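Local coordinates for protein TqaA (Penicillium aethiopicum, PDB 5DLK) that probably closes the macrocycle of a fungal nonribosomal peptide, as the condensation-like CT domain at the end of a much longer synthetase, at residues V135-W140 and S411-F416; Y213-S218 and R313-D318; R334-E339 and L350-T355. All coordinates share one frame; numbering follows the deposited sequence.

In the fold
Contacts 1 and 3, both partly buried, each join a helix to an edge strand, but in different sheets of the condensation fold. Contact 1 belongs to the five-stranded sheet and contact 3 to the six-stranded one, on opposite sides of the chain's centre, their centres about 42 Å apart. Contact 2 is a surface contact between a helix and an irregular loop. Aromatic packing dominates contact 1, with a water bridging the indole N-H, an arginine and a backbone carbonyl; in contact 2 a methionine lies against a histidine with no hydrogen bond across; contact 3 turns on one nearly straight bond to a histidine nitrogen. Contacts 2 and 3, unlike contact 1, lie near phosphopantetheine-binding residues.

Contact 1: residues V135-W140 and S411-F416; sequences VCKALW and SKFARF. With EDO (1,2-ethanediol), chain E.
A single water joins Trp140 to the strand residues Ala414 and Arg415: it accepts from Trp140 NE1 at 2.9 Å and from Arg415 NH1 at 3.1 Å. It also donates a weak bond to Ala414 O at 3.5 Å. The water lies in plane at the edge of both the indole and the guanidinium, so each N-H can point straight out to it. These residues join helix 132-144 to strand 407-415, an outermost strand of a five-stranded sheet in the condensation-domain fold. The segments 135-140 and 411-415 run nearly parallel, 9° apart. In chain order strand 407-415 comes between 386-390 and 422-428, which belong to the other large sheet, so the chain crosses over to pair with strand 67-75 and then returns.

Phe413 carries most of the packing. Its CB sits over one face of the indole, 3.3 Å from Trp140 CE2, while its ring meets the five-membered ring obliquely, with planes 39° apart. The indole reaches the strand because its CG is anti to the backbone N (chi1 178°). Lys137 lies over a face of the Phe413 ring with its aliphatic part, Lys137 CD coming within 3.6 Å of Phe413 CE1; its ammonium is engaged by a salt bridge to Asp141. Farther along the strand, Arg415 CG packs 3.7 Å from Trp140 CZ2. Phe67 and Trp145 also meet the Trp140 ring, making the contact part of a larger aromatic cluster.

Just past the strand, a 1,2-ethanediol, probably from the crystallisation liquor, accepts from Phe416 N through O2 at 2.8 Å. Its O1 donates to Phe416 O at 2.7 Å, and the same O2 lies above one face of the Arg415 guanidinium, displaced toward the rim.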
loop_
_atom_site.group_PDB
_atom_site.type_symbol
_atom_site.label_atom_id
_atom_site.label_comp_id
_atom_site.label_asym_id
_atom_site.label_seq_id
_atom_site.Cartn_x
_atom_site.Cartn_y
_atom_site.Cartn_z
ATOM N N VAL A 135 -24.228 7.391 11.048
ATOM C CA VAL A 135 -23.684 7.068 12.363
ATOM C C VAL A 135 -22.203 6.672 12.233
ATOM O O VAL A 135 -21.362 7.115 13.012
ATOM C CB VAL A 135 -24.468 5.923 13.030
ATOM C CG1 VAL A 135 -23.741 5.407 14.281
ATOM C CG2 VAL A 135 -25.888 6.397 13.362
ATOM N N CYS A 136 -21.913 5.818 11.264
ATOM C CA CYS A 136 -20.533 5.388 11.009
ATOM C C CYS A 136 -19.636 6.592 10.722
ATOM O O CYS A 136 -18.517 6.691 11.240
ATOM C CB CYS A 136 -20.472 4.412 9.837
ATOM S SG CYS A 136 -21.199 2.785 10.118
ATOM N N LYS A 137 -20.130 7.506 9.894
ATOM C CA LYS A 137 -19.356 8.694 9.544
ATOM C C LYS A 137 -19.140 9.572 10.768
ATOM O O LYS A 137 -18.062 10.102 10.962
ATOM C CB LYS A 137 -20.045 9.486 8.425
ATOM C CG LYS A 137 -19.204 10.612 7.821
ATOM C CD LYS A 137 -17.859 10.078 7.279
ATOM C CE LYS A 137 -17.383 10.869 6.052
ATOM N NZ LYS A 137 -17.290 12.335 6.311
ATOM N N ALA A 138 -20.153 9.710 11.626
ATOM C CA ALA A 138 -19.979 10.507 12.837
ATOM C C ALA A 138 -18.922 9.926 13.784
ATOM O O ALA A 138 -18.182 10.677 14.412
ATOM C CB ALA A 138 -21.331 10.657 13.593
ATOM N N LEU A 139 -18.879 8.601 13.918
ATOM C CA LEU A 139 -17.912 7.968 14.802
ATOM C C LEU A 139 -16.505 8.094 14.193
ATOM O O LEU A 139 -15.525 8.325 14.904
ATOM C CB LEU A 139 -18.261 6.489 15.032
ATOM C CG LEU A 139 -19.528 6.252 15.870
ATOM C CD1 LEU A 139 -19.829 4.765 15.832
ATOM C CD2 LEU A 139 -19.294 6.742 17.289
ATOM N N TRP A 140 -16.437 7.955 12.875
ATOM C CA TRP A 140 -15.168 8.095 12.129
ATOM C C TRP A 140 -14.546 9.479 12.329
ATOM O O TRP A 140 -13.426 9.602 12.829
ATOM C CB TRP A 140 -15.425 7.841 10.648
ATOM C CG TRP A 140 -14.217 7.985 9.734
ATOM C CD1 TRP A 140 -13.977 9.001 8.850
ATOM C CD2 TRP A 140 -13.117 7.065 9.599
ATOM N NE1 TRP A 140 -12.799 8.764 8.164
ATOM C CE2 TRP A 140 -12.248 7.593 8.613
ATOM C CE3 TRP A 140 -12.791 5.846 10.204
ATOM C CZ2 TRP A 140 -11.067 6.940 8.222
ATOM C CZ3 TRP A 140 -11.609 5.201 9.823
ATOM C CH2 TRP A 140 -10.768 5.751 8.836
ATOM N N SER A 411 -18.294 0.862 0.118
ATOM C CA SER A 411 -17.827 2.240 0.165
ATOM C C SER A 411 -16.698 2.310 1.193
ATOM O O SER A 411 -16.436 1.332 1.878
ATOM C CB SER A 411 -18.967 3.207 0.515
ATOM O OG SER A 411 -19.422 3.002 1.833
ATOM N N LYS A 412 -16.029 3.453 1.320
ATOM C CA LYS A 412 -14.942 3.517 2.299
ATOM C C LYS A 412 -14.706 4.915 2.818
ATOM O O LYS A 412 -15.111 5.908 2.191
ATOM C CB LYS A 412 -13.640 2.960 1.689
ATOM C CG LYS A 412 -13.083 3.827 0.559
ATOM C CD LYS A 412 -11.734 3.325 0.080
ATOM C CE LYS A 412 -11.268 4.121 -1.148
ATOM N NZ LYS A 412 -11.274 5.560 -0.851
ATOM N N PHE A 413 -14.087 4.985 3.991
ATOM C CA PHE A 413 -13.506 6.212 4.498
ATOM C C PHE A 413 -11.988 5.977 4.457
ATOM O O PHE A 413 -11.537 4.849 4.662
ATOM C CB PHE A 413 -13.916 6.534 5.929
ATOM C CG PHE A 413 -15.401 6.475 6.201
ATOM C CD1 PHE A 413 -16.326 6.957 5.292
ATOM C CD2 PHE A 413 -15.858 5.931 7.400
ATOM C CE1 PHE A 413 -17.699 6.907 5.584
ATOM C CE2 PHE A 413 -17.223 5.872 7.688
ATOM C CZ PHE A 413 -18.133 6.358 6.780
ATOM N N ALA A 414 -11.208 7.031 4.248
ATOM C CA ALA A 414 -9.751 6.866 4.191
ATOM C C ALA A 414 -8.987 8.127 4.621
ATOM O O ALA A 414 -9.396 9.256 4.329
ATOM C CB ALA A 414 -9.337 6.445 2.780
ATOM N N ARG A 415 -7.887 7.913 5.338
ATOM C CA ARG A 415 -6.950 8.962 5.725
ATOM C C ARG A 415 -5.592 8.618 5.108
ATOM O O ARG A 415 -5.218 7.441 5.054
ATOM C CB ARG A 415 -6.793 9.062 7.244
ATOM C CG ARG A 415 -8.110 9.210 8.022
ATOM C CD ARG A 415 -8.926 10.365 7.496
ATOM N NE ARG A 415 -8.291 11.656 7.723
ATOM C CZ ARG A 415 -8.832 12.810 7.341
ATOM N NH1 ARG A 415 -10.015 12.813 6.746
ATOM N NH2 ARG A 415 -8.201 13.956 7.556
ATOM N N PHE A 416 -4.873 9.648 4.676
ATOM C CA PHE A 416 -3.514 9.492 4.132
ATOM C C PHE A 416 -2.900 10.871 4.032
ATOM O O PHE A 416 -3.430 11.729 3.339
ATOM C CB PHE A 416 -3.528 8.814 2.760
ATOM C CG PHE A 416 -2.159 8.726 2.116
ATOM C CD1 PHE A 416 -1.184 7.911 2.657
ATOM C CD2 PHE A 416 -1.857 9.480 0.981
ATOM C CE1 PHE A 416 0.096 7.814 2.068
ATOM C CE2 PHE A 416 -0.585 9.386 0.381
ATOM C CZ PHE A 416 0.385 8.558 0.929
HETATM C C1 EDO E . -6.379 12.908 2.713
HETATM O O1 EDO E . -5.778 11.780 2.030
HETATM C C2 EDO E . -7.021 12.528 4.059
HETATM O O2 EDO E . -6.034 12.180 5.054
HETATM O O HOH W 1 -12.062 10.607 6.118
#

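Contact 2: residues Y213-S218 and R313-D318; sequences YHRVSS and RNLPMD
The His214 ring has the side chain of Met317 over one face, with Met317 CB 3.5 Å above the plane and displaced toward the rim beside CD2 and NE2. Met317 CE lies on that same side, 3.5 Å from His214 CG; chi3 of 62° turns this methyl back to the imidazole, while the sulfur lies obliquely off the ring. Pro316 O and Leu315 CD1 also approach obliquely from this side. The carbonyl oxygen is 2.8 Å from His214 NE2, yet the angle is poor for a hydrogen bond, as the oxygen stands well out of the ring plane. Leu315 CD1 is 4.0 Å from His214 ND1, a nitrogen buried here with no partner in the model.

Leu315 CD1 also touches the aliphatic part of Arg215, 3.6 Å from its CG, the two side chains crossing at about a right angle. The guanidinium of Arg215 turns to other partners, a salt bridge with Glu367 and a bond to His365 O. Arg313, at the strand 303-310 end of the loop, pairs with Asp182 and donates its backbone N-H to the phosphopantetheine-binding Asn311.

Leu315 and Met317 also touch Tyr211 on the same helix as His214. In the condensation fold this apolar packing sets segment 213-218 of helix 208-218 against the loop that links strands 303-310 and 329-336.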
loop_
_atom_site.group_PDB
_atom_site.type_symbol
_atom_site.label_atom_id
_atom_site.label_comp_id
_atom_site.label_asym_id
_atom_site.label_seq_id
_atom_site.Cartn_x
_atom_site.Cartn_y
_atom_site.Cartn_z
ATOM N N TYR A 213 10.166 -13.761 7.304
ATOM C CA TYR A 213 11.166 -14.819 7.530
ATOM C C TYR A 213 11.807 -15.271 6.220
ATOM O O TYR A 213 13.027 -15.483 6.147
ATOM C CB TYR A 213 10.539 -16.022 8.253
ATOM C CG TYR A 213 10.253 -15.735 9.712
ATOM C CD1 TYR A 213 11.280 -15.394 10.585
ATOM C CD2 TYR A 213 8.956 -15.801 10.218
ATOM C CE1 TYR A 213 11.024 -15.115 11.926
ATOM C CE2 TYR A 213 8.691 -15.529 11.554
ATOM C CZ TYR A 213 9.727 -15.188 12.403
ATOM O OH TYR A 213 9.481 -14.914 13.731
ATOM N N HIS A 214 10.989 -15.419 5.186
ATOM C CA HIS A 214 11.491 -15.823 3.876
ATOM C C HIS A 214 12.470 -14.797 3.274
ATOM O O HIS A 214 13.491 -15.188 2.696
ATOM C CB HIS A 214 10.324 -16.064 2.929
ATOM C CG HIS A 214 10.701 -16.800 1.685
ATOM N ND1 HIS A 214 11.338 -16.190 0.624
ATOM C CD2 HIS A 214 10.551 -18.100 1.339
ATOM C CE1 HIS A 214 11.553 -17.081 -0.328
ATOM N NE2 HIS A 214 11.083 -18.247 0.079
ATOM N N ARG A 215 12.176 -13.500 3.406
ATOM C CA ARG A 215 13.134 -12.466 2.991
ATOM C C ARG A 215 14.498 -12.644 3.654
ATOM O O ARG A 215 15.540 -12.526 3.001
ATOM C CB ARG A 215 12.628 -11.061 3.317
ATOM C CG ARG A 215 11.493 -10.565 2.459
ATOM C CD ARG A 215 11.483 -9.034 2.455
ATOM N NE ARG A 215 11.532 -8.482 3.808
ATOM C CZ ARG A 215 11.648 -7.185 4.077
ATOM N NH1 ARG A 215 11.731 -6.302 3.084
ATOM N NH2 ARG A 215 11.682 -6.767 5.337
ATOM N N VAL A 216 14.492 -12.911 4.957
ATOM C CA VAL A 216 15.733 -13.037 5.710
ATOM C C VAL A 216 16.459 -14.322 5.322
ATOM O O VAL A 216 17.684 -14.342 5.225
ATOM C CB VAL A 216 15.475 -12.999 7.236
ATOM C CG1 VAL A 216 16.674 -13.560 8.021
ATOM C CG2 VAL A 216 15.184 -11.574 7.663
ATOM N N SER A 217 15.708 -15.382 5.058
ATOM C CA SER A 217 16.335 -16.642 4.700
ATOM C C SER A 217 17.049 -16.546 3.350
ATOM O O SER A 217 18.035 -17.250 3.118
ATOM C CB SER A 217 15.308 -17.769 4.666
ATOM O OG SER A 217 14.603 -17.747 3.441
ATOM N N SER A 218 16.568 -15.680 2.461
ATOM C CA SER A 218 17.172 -15.591 1.130
ATOM C C SER A 218 18.354 -14.616 1.105
ATOM O O SER A 218 19.128 -14.585 0.147
ATOM C CB SER A 218 16.123 -15.193 0.083
ATOM O OG SER A 218 15.656 -13.874 0.294
ATOM N N ARG A 313 5.861 -9.118 -4.538
ATOM C CA ARG A 313 5.345 -10.483 -4.503
ATOM C C ARG A 313 5.982 -11.346 -5.571
ATOM O O ARG A 313 5.356 -12.248 -6.129
ATOM C CB ARG A 313 3.826 -10.453 -4.643
ATOM C CG ARG A 313 3.241 -9.574 -3.533
ATOM C CD ARG A 313 1.725 -9.523 -3.452
ATOM N NE ARG A 313 1.221 -10.589 -2.601
ATOM C CZ ARG A 313 0.739 -10.457 -1.366
ATOM N NH1 ARG A 313 0.640 -9.281 -0.758
ATOM N NH2 ARG A 313 0.336 -11.541 -0.744
ATOM N N ASN A 314 7.243 -11.061 -5.857
ATOM C CA ASN A 314 7.972 -11.873 -6.814
ATOM C C ASN A 314 8.928 -12.830 -6.118
ATOM O O ASN A 314 9.661 -13.564 -6.767
ATOM C CB ASN A 314 8.699 -10.971 -7.811
ATOM C CG ASN A 314 7.721 -10.174 -8.671
ATOM O OD1 ASN A 314 7.199 -10.685 -9.659
ATOM N ND2 ASN A 314 7.443 -8.929 -8.274
ATOM N N LEU A 315 8.900 -12.835 -4.793
ATOM C CA LEU A 315 9.629 -13.834 -4.013
ATOM C C LEU A 315 9.039 -15.230 -4.193
ATOM O O LEU A 315 7.828 -15.415 -4.098
ATOM C CB LEU A 315 9.608 -13.478 -2.529
ATOM C CG LEU A 315 10.713 -12.599 -1.958
ATOM C CD1 LEU A 315 10.499 -12.455 -0.462
ATOM C CD2 LEU A 315 12.078 -13.201 -2.235
ATOM N N PRO A 316 9.894 -16.229 -4.433
ATOM C CA PRO A 316 9.338 -17.582 -4.521
ATOM C C PRO A 316 8.987 -18.131 -3.137
ATOM O O PRO A 316 9.864 -18.544 -2.384
ATOM C CB PRO A 316 10.468 -18.383 -5.171
ATOM C CG PRO A 316 11.714 -17.663 -4.750
ATOM C CD PRO A 316 11.348 -16.199 -4.678
ATOM N N MET A 317 7.707 -18.120 -2.801
ATOM C CA MET A 317 7.261 -18.694 -1.542
ATOM C C MET A 317 5.809 -19.101 -1.698
ATOM O O MET A 317 5.083 -18.525 -2.513
ATOM C CB MET A 317 7.456 -17.708 -0.378
ATOM C CG MET A 317 6.293 -16.764 -0.078
ATOM S SD MET A 317 6.664 -15.652 1.312
ATOM C CE MET A 317 8.058 -14.763 0.645
ATOM N N ASP A 318 5.400 -20.117 -0.946
ATOM C CA ASP A 318 4.023 -20.588 -1.007
ATOM C C ASP A 318 3.074 -19.472 -0.604
ATOM O O ASP A 318 3.338 -18.744 0.359
ATOM C CB ASP A 318 3.818 -21.807 -0.106
ATOM C CG ASP A 318 4.636 -23.007 -0.552
ATOM O OD1 ASP A 318 4.904 -23.131 -1.767
ATOM O OD2 ASP A 318 5.012 -23.825 0.313
#

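Contact 3: residues R334-E339 and L350-T355; sequences RVTFPE and LHHTQT
Strand 334-336 and helix 350-355 run roughly antiparallel, their axes 8.3 Å apart at closest approach and inclined at 150°, with Val335 and Thr353 the nearest pair of CA atoms. His352 spans the gap by accepting a hydrogen bond at NE2 from the backbone N of Thr336, 3.0 Å away. The bond is almost straight, 174° at the hydrogen, and the donor stands slightly tilted from the ring plane. The imidazole extends to the strand with CG anti to its backbone N. With NE2 as acceptor, the geometry is consistent with a neutral ring that carries its proton on ND1. Trp344 also meets this ring.

Beside this bond the side chains meet mainly by van der Waals packing. Val335 CG1 packs 3.9 Å from His352 CD2 and 4.1 Å from Thr353 OG1, a hydroxyl hydrogen-bonded to Leu349 O one turn back in the helix. Thr336 OG1 stands out of the ring plane, on the side to which Thr336 N is tilted, 3.6 Å from His352 CE1.

The strand is an outermost one of its six-stranded sheet. Val335 and Phe337 bond through their backbones to Val304 of the neighbouring strand 303-310 and to Arg302 just before it, while Thr336 N and Arg334 O are met from helix 346-358, by His352 and by the amide of Gln356. In this condensation domain the same helix carries the phosphopantetheine-binding Tyr357 and Gln354, which bonds to the backbone N of another such residue, Thr282; the contact thus lies close to the residues that bind the carrier's phosphopantetheine arm, an arm not bound in this chain.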
loop_
_atom_site.group_PDB
_atom_site.type_symbol
_atom_site.label_atom_id
_atom_site.label_comp_id
_atom_site.label_asym_id
_atom_site.label_seq_id
_atom_site.Cartn_x
_atom_site.Cartn_y
_atom_site.Cartn_z
ATOM N N ARG A 334 15.606 3.926 -12.202
ATOM C CA ARG A 334 16.565 4.740 -12.934
ATOM C C ARG A 334 16.273 4.699 -14.421
ATOM O O ARG A 334 16.111 3.611 -14.994
ATOM C CB ARG A 334 17.992 4.227 -12.677
ATOM C CG ARG A 334 19.060 5.054 -13.390
ATOM C CD ARG A 334 20.443 4.466 -13.114
ATOM N NE ARG A 334 21.496 5.336 -13.630
ATOM C CZ ARG A 334 22.789 5.069 -13.495
ATOM N NH1 ARG A 334 23.165 3.966 -12.861
ATOM N NH2 ARG A 334 23.697 5.909 -13.986
ATOM N N VAL A 335 16.228 5.864 -15.046
ATOM C CA VAL A 335 16.013 5.949 -16.488
ATOM C C VAL A 335 17.144 6.766 -17.088
ATOM O O VAL A 335 17.360 7.925 -16.716
ATOM C CB VAL A 335 14.635 6.567 -16.823
ATOM C CG1 VAL A 335 14.443 6.701 -18.340
ATOM C CG2 VAL A 335 13.533 5.731 -16.191
ATOM N N THR A 336 17.853 6.160 -18.032
ATOM C CA THR A 336 19.039 6.789 -18.597
ATOM C C THR A 336 18.832 6.977 -20.090
ATOM O O THR A 336 18.679 5.992 -20.828
ATOM C CB THR A 336 20.295 5.960 -18.374
ATOM O OG1 THR A 336 20.267 4.835 -19.256
ATOM C CG2 THR A 336 20.373 5.473 -16.941
ATOM N N PHE A 337 18.866 8.230 -20.511
ATOM C CA PHE A 337 18.667 8.613 -21.911
ATOM C C PHE A 337 19.996 8.681 -22.635
ATOM O O PHE A 337 20.975 9.141 -22.064
ATOM C CB PHE A 337 18.000 9.981 -21.999
ATOM C CG PHE A 337 16.658 10.059 -21.332
ATOM C CD1 PHE A 337 16.552 10.212 -19.949
ATOM C CD2 PHE A 337 15.498 10.042 -22.104
ATOM C CE1 PHE A 337 15.307 10.312 -19.339
ATOM C CE2 PHE A 337 14.252 10.136 -21.505
ATOM C CZ PHE A 337 14.156 10.275 -20.113
ATOM N N PRO A 338 20.029 8.269 -23.909
ATOM C CA PRO A 338 21.284 8.391 -24.662
ATOM C C PRO A 338 21.534 9.830 -25.126
ATOM O O PRO A 338 20.673 10.692 -24.988
ATOM C CB PRO A 338 21.056 7.461 -25.868
ATOM C CG PRO A 338 19.609 7.545 -26.126
ATOM C CD PRO A 338 18.967 7.639 -24.704
ATOM N N GLU A 339 22.709 10.087 -25.706
ATOM C CA GLU A 339 22.961 11.393 -26.316
ATOM C C GLU A 339 22.022 11.627 -27.507
ATOM O O GLU A 339 21.479 10.666 -28.063
ATOM C CB GLU A 339 24.430 11.503 -26.752
ATOM C CG GLU A 339 25.435 11.466 -25.597
ATOM C CD GLU A 339 25.257 12.627 -24.596
ATOM O OE1 GLU A 339 25.145 13.803 -25.027
ATOM O OE2 GLU A 339 25.223 12.361 -23.371
ATOM N N LEU A 350 10.202 3.716 -24.003
ATOM C CA LEU A 350 9.264 2.806 -23.338
ATOM C C LEU A 350 9.939 1.447 -23.054
ATOM O O LEU A 350 9.814 0.910 -21.963
ATOM C CB LEU A 350 8.012 2.603 -24.183
ATOM C CG LEU A 350 7.173 3.885 -24.307
ATOM C CD1 LEU A 350 6.046 3.688 -25.331
ATOM C CD2 LEU A 350 6.595 4.231 -22.947
ATOM N N HIS A 351 10.659 0.911 -24.038
ATOM C CA HIS A 351 11.318 -0.386 -23.839
ATOM C C HIS A 351 12.354 -0.320 -22.728
ATOM O O HIS A 351 12.433 -1.231 -21.894
ATOM C CB HIS A 351 11.965 -0.889 -25.143
ATOM C CG HIS A 351 10.981 -1.535 -26.066
ATOM N ND1 HIS A 351 10.165 -2.572 -25.668
ATOM C CD2 HIS A 351 10.658 -1.273 -27.354
ATOM C CE1 HIS A 351 9.386 -2.928 -26.676
ATOM N NE2 HIS A 351 9.664 -2.155 -27.710
ATOM N N HIS A 352 13.138 0.754 -22.718
ATOM C CA HIS A 352 14.152 0.941 -21.687
ATOM C C HIS A 352 13.509 1.064 -20.310
ATOM O O HIS A 352 13.958 0.434 -19.347
ATOM C CB HIS A 352 15.018 2.172 -21.988
ATOM C CG HIS A 352 15.962 2.542 -20.878
ATOM N ND1 HIS A 352 17.031 1.749 -20.508
ATOM C CD2 HIS A 352 15.999 3.627 -20.068
ATOM C CE1 HIS A 352 17.673 2.325 -19.502
ATOM N NE2 HIS A 352 17.079 3.476 -19.229
ATOM N N THR A 353 12.466 1.881 -20.210
ATOM C CA THR A 353 11.815 2.106 -18.919
ATOM C C THR A 353 11.274 0.785 -18.383
ATOM O O THR A 353 11.361 0.494 -17.180
ATOM C CB THR A 353 10.688 3.159 -19.041
ATOM O OG1 THR A 353 11.272 4.398 -19.466
ATOM C CG2 THR A 353 9.997 3.389 -17.705
ATOM N N GLN A 354 10.746 -0.039 -19.283
ATOM C CA GLN A 354 10.160 -1.281 -18.826
ATOM C C GLN A 354 11.244 -2.224 -18.314
ATOM O O GLN A 354 11.101 -2.820 -17.259
ATOM C CB GLN A 354 9.334 -1.951 -19.926
ATOM C CG GLN A 354 8.514 -3.153 -19.413
ATOM C CD GLN A 354 7.260 -3.358 -20.242
ATOM O OE1 GLN A 354 6.388 -2.486 -20.292
ATOM N NE2 GLN A 354 7.176 -4.500 -20.925
ATOM N N THR A 355 12.354 -2.333 -19.035
ATOM C CA THR A 355 13.398 -3.213 -18.527
ATOM C C THR A 355 14.076 -2.634 -17.277
ATOM O O THR A 355 14.574 -3.388 -16.453
ATOM C CB THR A 355 14.427 -3.551 -19.633
ATOM O OG1 THR A 355 14.951 -2.363 -20.188
ATOM C CG2 THR A 355 13.742 -4.305 -20.757
#